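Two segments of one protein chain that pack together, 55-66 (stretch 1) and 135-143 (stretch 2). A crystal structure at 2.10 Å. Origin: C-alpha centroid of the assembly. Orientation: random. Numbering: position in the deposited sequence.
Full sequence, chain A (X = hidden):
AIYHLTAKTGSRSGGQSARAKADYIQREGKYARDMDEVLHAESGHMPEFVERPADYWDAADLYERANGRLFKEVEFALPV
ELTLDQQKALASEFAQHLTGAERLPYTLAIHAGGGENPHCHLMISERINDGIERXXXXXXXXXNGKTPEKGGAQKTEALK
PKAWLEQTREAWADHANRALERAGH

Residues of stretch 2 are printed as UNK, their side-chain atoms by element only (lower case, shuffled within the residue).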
ATOM      1  N   ASP A  55       8.543   1.005  10.714  1.00 13.32           N
ATOM      2  CA  ASP A  55       9.545  -0.013  11.016  1.00 13.83           C
ATOM      3  C   ASP A  55       9.661  -1.013   9.864  1.00 12.85           C
ATOM      4  O   ASP A  55      10.749  -1.505   9.572  1.00 15.32           O
ATOM      5  CB  ASP A  55       9.212  -0.754  12.324  1.00 12.41           C
ATOM      6  CG  ASP A  55       9.087   0.184  13.517  1.00 13.70           C
ATOM      7  OD1 ASP A  55       9.734   1.254  13.531  1.00 13.50           O
ATOM      8  OD2 ASP A  55       8.345  -0.160  14.462  1.00 14.15           O
ATOM      9  N   TYR A  56       8.549  -1.302   9.194  1.00 12.58           N
ATOM     10  CA  TYR A  56       8.578  -2.248   8.084  1.00 11.49           C
ATOM     11  C   TYR A  56       9.335  -1.663   6.890  1.00 13.82           C
ATOM     12  O   TYR A  56      10.147  -2.342   6.254  1.00 16.68           O
ATOM     13  CB  TYR A  56       7.151  -2.611   7.652  1.00 11.00           C
ATOM     14  CG  TYR A  56       7.088  -3.699   6.604  1.00  9.79           C
ATOM     15  CD1 TYR A  56       7.088  -5.045   6.969  1.00 10.47           C
ATOM     16  CD2 TYR A  56       7.063  -3.384   5.247  1.00  9.29           C
ATOM     17  CE1 TYR A  56       7.067  -6.050   6.016  1.00 11.50           C
ATOM     18  CE2 TYR A  56       7.043  -4.385   4.278  1.00 10.91           C
ATOM     19  CZ  TYR A  56       7.047  -5.716   4.670  1.00 12.33           C
ATOM     20  OH  TYR A  56       7.036  -6.719   3.729  1.00 13.50           O
ATOM     21  N   TRP A  57       9.072  -0.401   6.583  1.00 13.95           N
ATOM     22  CA  TRP A  57       9.727   0.244   5.461  1.00 13.03           C
ATOM     23  C   TRP A  57      11.208   0.487   5.727  1.00 13.11           C
ATOM     24  O   TRP A  57      12.024   0.467   4.797  1.00 12.18           O
ATOM     25  CB  TRP A  57       8.994   1.539   5.124  1.00 11.63           C
ATOM     26  CG  TRP A  57       7.538   1.269   4.873  1.00 11.38           C
ATOM     27  CD1 TRP A  57       6.482   1.725   5.601  1.00  9.13           C
ATOM     28  CD2 TRP A  57       6.992   0.431   3.846  1.00 10.31           C
ATOM     29  NE1 TRP A  57       5.304   1.225   5.092  1.00 12.13           N
ATOM     30  CE2 TRP A  57       5.590   0.433   4.010  1.00 10.50           C
ATOM     31  CE3 TRP A  57       7.553  -0.314   2.791  1.00 11.20           C
ATOM     32  CZ2 TRP A  57       4.733  -0.296   3.167  1.00 10.10           C
ATOM     33  CZ3 TRP A  57       6.705  -1.033   1.955  1.00  8.97           C
ATOM     34  CH2 TRP A  57       5.305  -1.013   2.148  1.00 11.11           C
ATOM     35  N   ASP A  58      11.553   0.702   6.995  1.00 15.69           N
ATOM     36  CA  ASP A  58      12.953   0.902   7.380  1.00 18.41           C
ATOM     37  C   ASP A  58      13.717  -0.382   7.044  1.00 18.11           C
ATOM     38  O   ASP A  58      14.788  -0.336   6.441  1.00 20.25           O
ATOM     39  CB  ASP A  58      13.096   1.162   8.892  1.00 18.62           C
ATOM     40  CG  ASP A  58      12.708   2.583   9.309  1.00 21.87           C
ATOM     41  OD1 ASP A  58      12.916   3.540   8.531  1.00 23.82           O
ATOM     42  OD2 ASP A  58      12.211   2.741  10.452  1.00 20.17           O
ATOM     43  N   ALA A  59      13.161  -1.523   7.452  1.00 18.29           N
ATOM     44  CA  ALA A  59      13.787  -2.823   7.206  1.00 19.70           C
ATOM     45  C   ALA A  59      13.908  -3.063   5.709  1.00 19.97           C
ATOM     46  O   ALA A  59      14.971  -3.435   5.211  1.00 20.51           O
ATOM     47  CB  ALA A  59      12.962  -3.944   7.854  1.00 17.92           C
ATOM     48  N   ALA A  60      12.810  -2.856   4.991  1.00 18.50           N
ATOM     49  CA  ALA A  60      12.827  -3.040   3.551  1.00 16.31           C
ATOM     50  C   ALA A  60      14.016  -2.276   2.951  1.00 16.29           C
ATOM     51  O   ALA A  60      14.753  -2.825   2.145  1.00 15.83           O
ATOM     52  CB  ALA A  60      11.517  -2.546   2.949  1.00 13.63           C
ATOM     53  N   ASP A  61      14.202  -1.018   3.356  1.00 16.26           N
ATOM     54  CA  ASP A  61      15.310  -0.197   2.850  1.00 18.32           C
ATOM     55  C   ASP A  61      16.673  -0.732   3.312  1.00 19.71           C
ATOM     56  O   ASP A  61      17.649  -0.692   2.566  1.00 19.64           O
ATOM     57  CB  ASP A  61      15.187   1.261   3.325  1.00 15.88           C
ATOM     58  CG  ASP A  61      14.125   2.062   2.558  1.00 18.71           C
ATOM     59  OD1 ASP A  61      13.726   3.131   3.065  1.00 19.91           O
ATOM     60  OD2 ASP A  61      13.709   1.641   1.455  1.00 14.70           O
ATOM     61  N   LEU A  62      16.737  -1.231   4.539  1.00 19.57           N
ATOM     62  CA  LEU A  62      17.989  -1.732   5.080  1.00 22.67           C
ATOM     63  C   LEU A  62      18.320  -3.177   4.718  1.00 24.57           C
ATOM     64  O   LEU A  62      19.487  -3.569   4.750  1.00 28.08           O
ATOM     65  CB  LEU A  62      17.979  -1.576   6.601  1.00 22.36           C
ATOM     66  CG  LEU A  62      19.205  -2.084   7.370  1.00 24.91           C
ATOM     67  CD1 LEU A  62      20.454  -1.311   6.950  1.00 24.00           C
ATOM     68  CD2 LEU A  62      18.949  -1.920   8.853  1.00 23.60           C
ATOM     69  N   TYR A  63      17.312  -3.971   4.359  1.00 25.31           N
ATOM     70  CA  TYR A  63      17.549  -5.378   4.040  1.00 24.04           C
ATOM     71  C   TYR A  63      17.222  -5.901   2.641  1.00 24.77           C
ATOM     72  O   TYR A  63      17.787  -6.911   2.234  1.00 24.64           O
ATOM     73  CB  TYR A  63      16.846  -6.261   5.075  1.00 23.37           C
ATOM     74  CG  TYR A  63      17.330  -6.024   6.494  1.00 24.91           C
ATOM     75  CD1 TYR A  63      16.488  -5.486   7.458  1.00 23.99           C
ATOM     76  CD2 TYR A  63      18.647  -6.301   6.855  1.00 25.24           C
ATOM     77  CE1 TYR A  63      16.947  -5.220   8.751  1.00 26.33           C
ATOM     78  CE2 TYR A  63      19.113  -6.038   8.140  1.00 24.83           C
ATOM     79  CZ  TYR A  63      18.261  -5.495   9.078  1.00 22.99           C
ATOM     80  OH  TYR A  63      18.733  -5.201  10.327  1.00 23.72           O
ATOM     81  N   GLU A  64      16.315  -5.263   1.905  1.00 25.02           N
ATOM     82  CA  GLU A  64      16.005  -5.770   0.564  1.00 28.17           C
ATOM     83  C   GLU A  64      17.211  -5.581  -0.341  1.00 28.82           C
ATOM     84  O   GLU A  64      17.898  -4.568  -0.259  1.00 30.27           O
ATOM     85  CB  GLU A  64      14.800  -5.048  -0.046  1.00 28.39           C
ATOM     86  CG  GLU A  64      13.605  -5.958  -0.299  1.00 30.46           C
ATOM     87  CD  GLU A  64      13.768  -6.849  -1.523  1.00 29.71           C
ATOM     88  OE1 GLU A  64      14.881  -7.357  -1.781  1.00 33.19           O
ATOM     89  OE2 GLU A  64      12.767  -7.054  -2.231  1.00 31.96           O
ATOM     90  N   ARG A  65      17.470  -6.556  -1.203  1.00 29.67           N
ATOM     91  CA  ARG A  65      18.609  -6.462  -2.109  1.00 31.58           C
ATOM     92  C   ARG A  65      18.412  -5.295  -3.076  1.00 31.02           C
ATOM     93  O   ARG A  65      17.280  -4.897  -3.359  1.00 30.31           O
ATOM     94  CB  ARG A  65      18.772  -7.770  -2.885  1.00 32.25           C
ATOM     95  CG  ARG A  65      17.570  -8.112  -3.738  1.00 34.20           C
ATOM     96  CD  ARG A  65      17.834  -9.334  -4.579  1.00 35.47           C
ATOM     97  NE  ARG A  65      16.785  -9.551  -5.575  1.00 35.61           N
ATOM     98  CZ  ARG A  65      16.850 -10.488  -6.511  1.00 36.37           C
ATOM     99  NH1 ARG A  65      17.913 -11.284  -6.571  1.00 35.42           N
ATOM    100  NH2 ARG A  65      15.860 -10.633  -7.383  1.00 39.11           N
ATOM    101  N   ALA A  66      19.520  -4.759  -3.579  1.00 31.38           N
ATOM    102  CA  ALA A  66      19.503  -3.618  -4.498  1.00 32.53           C
ATOM    103  C   ALA A  66      18.540  -3.766  -5.668  1.00 32.75           C
ATOM    104  O   ALA A  66      17.769  -2.851  -5.967  1.00 34.51           O
ATOM    105  CB  ALA A  66      20.917  -3.356  -5.022  1.00 32.15           C
ATOM    106  N   UNK A 135      12.580 -12.128  12.246  1.00 18.55           N
ATOM    107  CA  UNK A 135      13.187 -10.851  12.646  1.00 17.47           C
ATOM    108  C   UNK A 135      13.223  -9.927  11.426  1.00 16.86           C
ATOM    109  O   UNK A 135      13.104 -10.391  10.295  1.00 18.03           O
ATOM    110  c   UNK A 135      14.348 -12.615  13.695  1.00 20.10           C
ATOM    111  c   UNK A 135      13.399 -13.269  12.699  1.00 18.86           C
ATOM    112  c   UNK A 135      14.587 -11.268  13.089  1.00 18.05           C
ATOM    113  N   UNK A 136      13.393  -8.630  11.648  1.00 16.62           N
ATOM    114  CA  UNK A 136      13.440  -7.682  10.544  1.00 17.00           C
ATOM    115  C   UNK A 136      14.565  -8.041   9.568  1.00 18.87           C
ATOM    116  O   UNK A 136      14.369  -8.044   8.353  1.00 17.90           O
ATOM    117  c   UNK A 136      13.632  -6.250  11.079  1.00 16.41           C
ATOM    118  N   UNK A 137      15.741  -8.351  10.107  1.00 19.36           N
ATOM    119  CA  UNK A 137      16.895  -8.704   9.286  1.00 21.21           C
ATOM    120  C   UNK A 137      16.706 -10.001   8.484  1.00 22.43           C
ATOM    121  O   UNK A 137      17.484 -10.289   7.571  1.00 21.89           O
ATOM    122  c   UNK A 137      18.145  -8.823  10.177  1.00 21.58           C
ATOM    123  N   UNK A 138      15.677 -10.780   8.817  1.00 21.13           N
ATOM    124  CA  UNK A 138      15.424 -12.046   8.121  1.00 20.62           C
ATOM    125  C   UNK A 138      14.193 -12.027   7.223  1.00 19.61           C
ATOM    126  O   UNK A 138      14.048 -12.868   6.336  1.00 19.33           O
ATOM    127  c   UNK A 138      15.252 -13.180   9.136  1.00 18.90           C
ATOM    128  c   UNK A 138      14.640 -15.603   9.525  1.00 20.64           C
ATOM    129  n   UNK A 138      13.693 -16.456   9.144  1.00 18.64           N
ATOM    130  o   UNK A 138      15.164 -15.650  10.636  1.00 20.79           O
ATOM    131  c   UNK A 138      15.060 -14.556   8.510  1.00 19.07           C
ATOM    132  N   UNK A 139      13.303 -11.070   7.458  1.00 19.89           N
ATOM    133  CA  UNK A 139      12.066 -10.984   6.688  1.00 17.01           C
ATOM    134  C   UNK A 139      12.233 -10.883   5.175  1.00 18.68           C
ATOM    135  O   UNK A 139      11.507 -11.540   4.428  1.00 18.63           O
ATOM    136  c   UNK A 139       7.699  -9.952   5.880  1.00  8.76           C
ATOM    137  c   UNK A 139       6.381 -10.426   5.897  1.00  9.45           C
ATOM    138  c   UNK A 139       8.281 -11.228   7.856  1.00 11.70           C
ATOM    139  c   UNK A 139       6.033 -11.300   6.901  1.00 10.55           C
ATOM    140  c   UNK A 139       9.884  -9.671   6.507  1.00 12.16           C
ATOM    141  c   UNK A 139       9.621  -8.926   5.393  1.00 11.55           C
ATOM    142  c   UNK A 139       8.659 -10.338   6.842  1.00  9.25           C
ATOM    143  n   UNK A 139       8.317  -9.091   5.013  1.00 12.02           N
ATOM    144  c   UNK A 139       6.964 -11.703   7.875  1.00  7.42           C
ATOM    145  c   UNK A 139      11.216  -9.816   7.202  1.00 16.43           C
ATOM    146  N   UNK A 140      13.190 -10.078   4.722  1.00 20.32           N
ATOM    147  CA  UNK A 140      13.399  -9.872   3.295  1.00 20.26           C
ATOM    148  C   UNK A 140      14.407 -10.811   2.619  1.00 23.17           C
ATOM    149  O   UNK A 140      14.701 -10.675   1.426  1.00 23.24           O
ATOM    150  c   UNK A 140      12.861  -6.930   4.881  1.00 17.11           C
ATOM    151  c   UNK A 140      10.775  -6.064   3.249  1.00 14.52           C
ATOM    152  c   UNK A 140      11.917  -6.014   5.370  1.00 18.62           C
ATOM    153  c   UNK A 140      12.771  -7.415   3.580  1.00 19.26           C
ATOM    154  c   UNK A 140      11.723  -6.976   2.773  1.00 17.05           C
ATOM    155  c   UNK A 140      13.783  -8.408   3.048  1.00 19.53           C
ATOM    156  c   UNK A 140      10.873  -5.584   4.551  1.00 18.84           C
ATOM    157  N   UNK A 141      14.938 -11.766   3.375  1.00 22.92           N
ATOM    158  CA  UNK A 141      15.879 -12.721   2.811  1.00 23.44           C
ATOM    159  C   UNK A 141      15.106 -13.596   1.835  1.00 23.69           C
ATOM    160  O   UNK A 141      13.877 -13.486   1.722  1.00 21.25           O
ATOM    161  c   UNK A 141      17.424 -12.801   4.860  1.00 26.02           C
ATOM    162  c   UNK A 141      18.801 -12.877   6.971  1.00 31.75           C
ATOM    163  n   UNK A 141      18.517 -13.009   8.440  1.00 33.65           N
ATOM    164  c   UNK A 141      16.500 -13.577   3.921  1.00 25.21           C
ATOM    165  c   UNK A 141      17.760 -13.596   6.121  1.00 30.03           C
ATOM    166  N   UNK A 142      15.828 -14.454   1.121  1.00 23.01           N
ATOM    167  CA  UNK A 142      15.214 -15.356   0.161  1.00 24.19           C
ATOM    168  C   UNK A 142      14.309 -16.329   0.891  1.00 24.22           C
ATOM    169  O   UNK A 142      14.558 -16.676   2.042  1.00 22.04           O
ATOM    170  n   UNK A 142      19.951 -13.348  -4.118  1.00 34.74           N
ATOM    171  c   UNK A 142      17.221 -15.203  -1.389  1.00 31.16           C
ATOM    172  c   UNK A 142      18.336 -15.957  -2.098  1.00 32.78           C
ATOM    173  n   UNK A 142      17.776 -14.075  -4.135  1.00 35.32           N
ATOM    174  c   UNK A 142      19.009 -14.154  -3.649  1.00 35.22           C
ATOM    175  c   UNK A 142      16.296 -16.119  -0.608  1.00 27.33           C
ATOM    176  n   UNK A 142      19.300 -15.031  -2.691  1.00 33.77           N
ATOM    177  N   UNK A 143      13.251 -16.757   0.213  1.00 24.65           N
ATOM    178  CA  UNK A 143      12.287 -17.689   0.788  1.00 24.69           C
ATOM    179  C   UNK A 143      12.844 -19.108   0.774  1.00 24.48           C
ATOM    180  O   UNK A 143      13.539 -19.496  -0.164  1.00 25.92           O
ATOM    181  c   UNK A 143       9.390 -19.579  -0.279  1.00 22.32           C
ATOM    182  o   UNK A 143       6.738 -20.900   1.860  1.00 24.61           O
ATOM    183  c   UNK A 143       8.344 -20.373   0.175  1.00 22.28           C
ATOM    184  c   UNK A 143       8.282 -19.107   2.214  1.00 23.68           C
ATOM    185  c   UNK A 143      10.993 -17.646  -0.024  1.00 22.58           C
ATOM    186  c   UNK A 143       7.794 -20.132   1.418  1.00 23.12           C
ATOM    187  c   UNK A 143       9.329 -18.317   1.750  1.00 22.66           C
ATOM    188  c   UNK A 143       9.895 -18.538   0.497  1.00 21.54           C
TER
HETATM  189  O   HOH W   1      16.664  -9.518  -0.148  1.00 27.92           O

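Position 135 has three side-chain carbons, and the chain they form closes onto the backbone N. That ring identifies Pro135, which lies out of reach of stretch 1.

Position 136 carries a single carbon, CB, which lies 4.0 Å from CB of Ala59. One carbon with nothing beyond it means Ala136. Its backbone O also comes 3.4 Å from CD1 of Tyr63.

Position 137 again has one carbon. Its CA sits over one face of the Tyr63 ring, 3.4 Å from the centroid and 9° off the normal, a CH-pi contact; its CB is 3.5 Å from CZ of Tyr63. The single carbon makes it Ala137. The same Tyr63 ring thus meets both CA and CB of Ala137.

Position 138 shows three carbons in a row, the third carrying one O and one N. The atoms fit a Gln amide; the CA-to-CB bond of Gln138 points away from stretch 1, and its side chain makes no contact there.

Position 139 has one carbon followed by fused five- and six-membered rings holding eight carbons and one nitrogen, and that ring nitrogen lies 3.0 Å from OH of Tyr56. The rings are an indole, hence Trp139. Its NE1 donates a hydrogen bond to OH of Tyr56 at 3.0 Å, with an angle of 138°. The edge of the Tyr56 ring is directed toward the indole face, with planes at 74° and the centroid of the five-membered ring 5.2 Å from that of Tyr56.

Position 140 has one carbon and then a six-carbon ring without a substituent. CA of Ala60 lies over the ring face, 3.6 Å from the centroid. The bare ring gives Phe140. CB of Ala59 approaches its edge, 3.4 Å from CE1 of Phe140. CG of Glu64 is 3.7 Å from CD2 of Phe140.

Position 141 has four carbons in a row ending in nitrogen. This is Lys141, whose CA-to-CB bond points away from stretch 1.

Position 142 has three carbons, a nitrogen, and a carbon bearing two more nitrogens, one of which lies 3.7 Å from NH1 of Arg65. This guanidinium identifies Arg142, and the approach of its NH1 to Arg65 is a proximity of like charges.

Position 143 has one carbon and a six-carbon ring bearing oxygen. It is Tyr143, out of reach of stretch 1.

The contact buries 516 Å² in total, and Phe140 has the largest covered area, 138 Å². Its ring packs against the helix at Tyr56, Ala59, Ala60 and Tyr63, and against Glu64 just beyond. The Trp139–Tyr56 hydrogen bond adds a direct polar tie, and one water donates to both O of Phe140 (2.8 Å) and OE1 of Glu64 (3.2 Å), bridging the stretches where the helix ends.

Stretch 2 (135-143) PAAQWFKRY
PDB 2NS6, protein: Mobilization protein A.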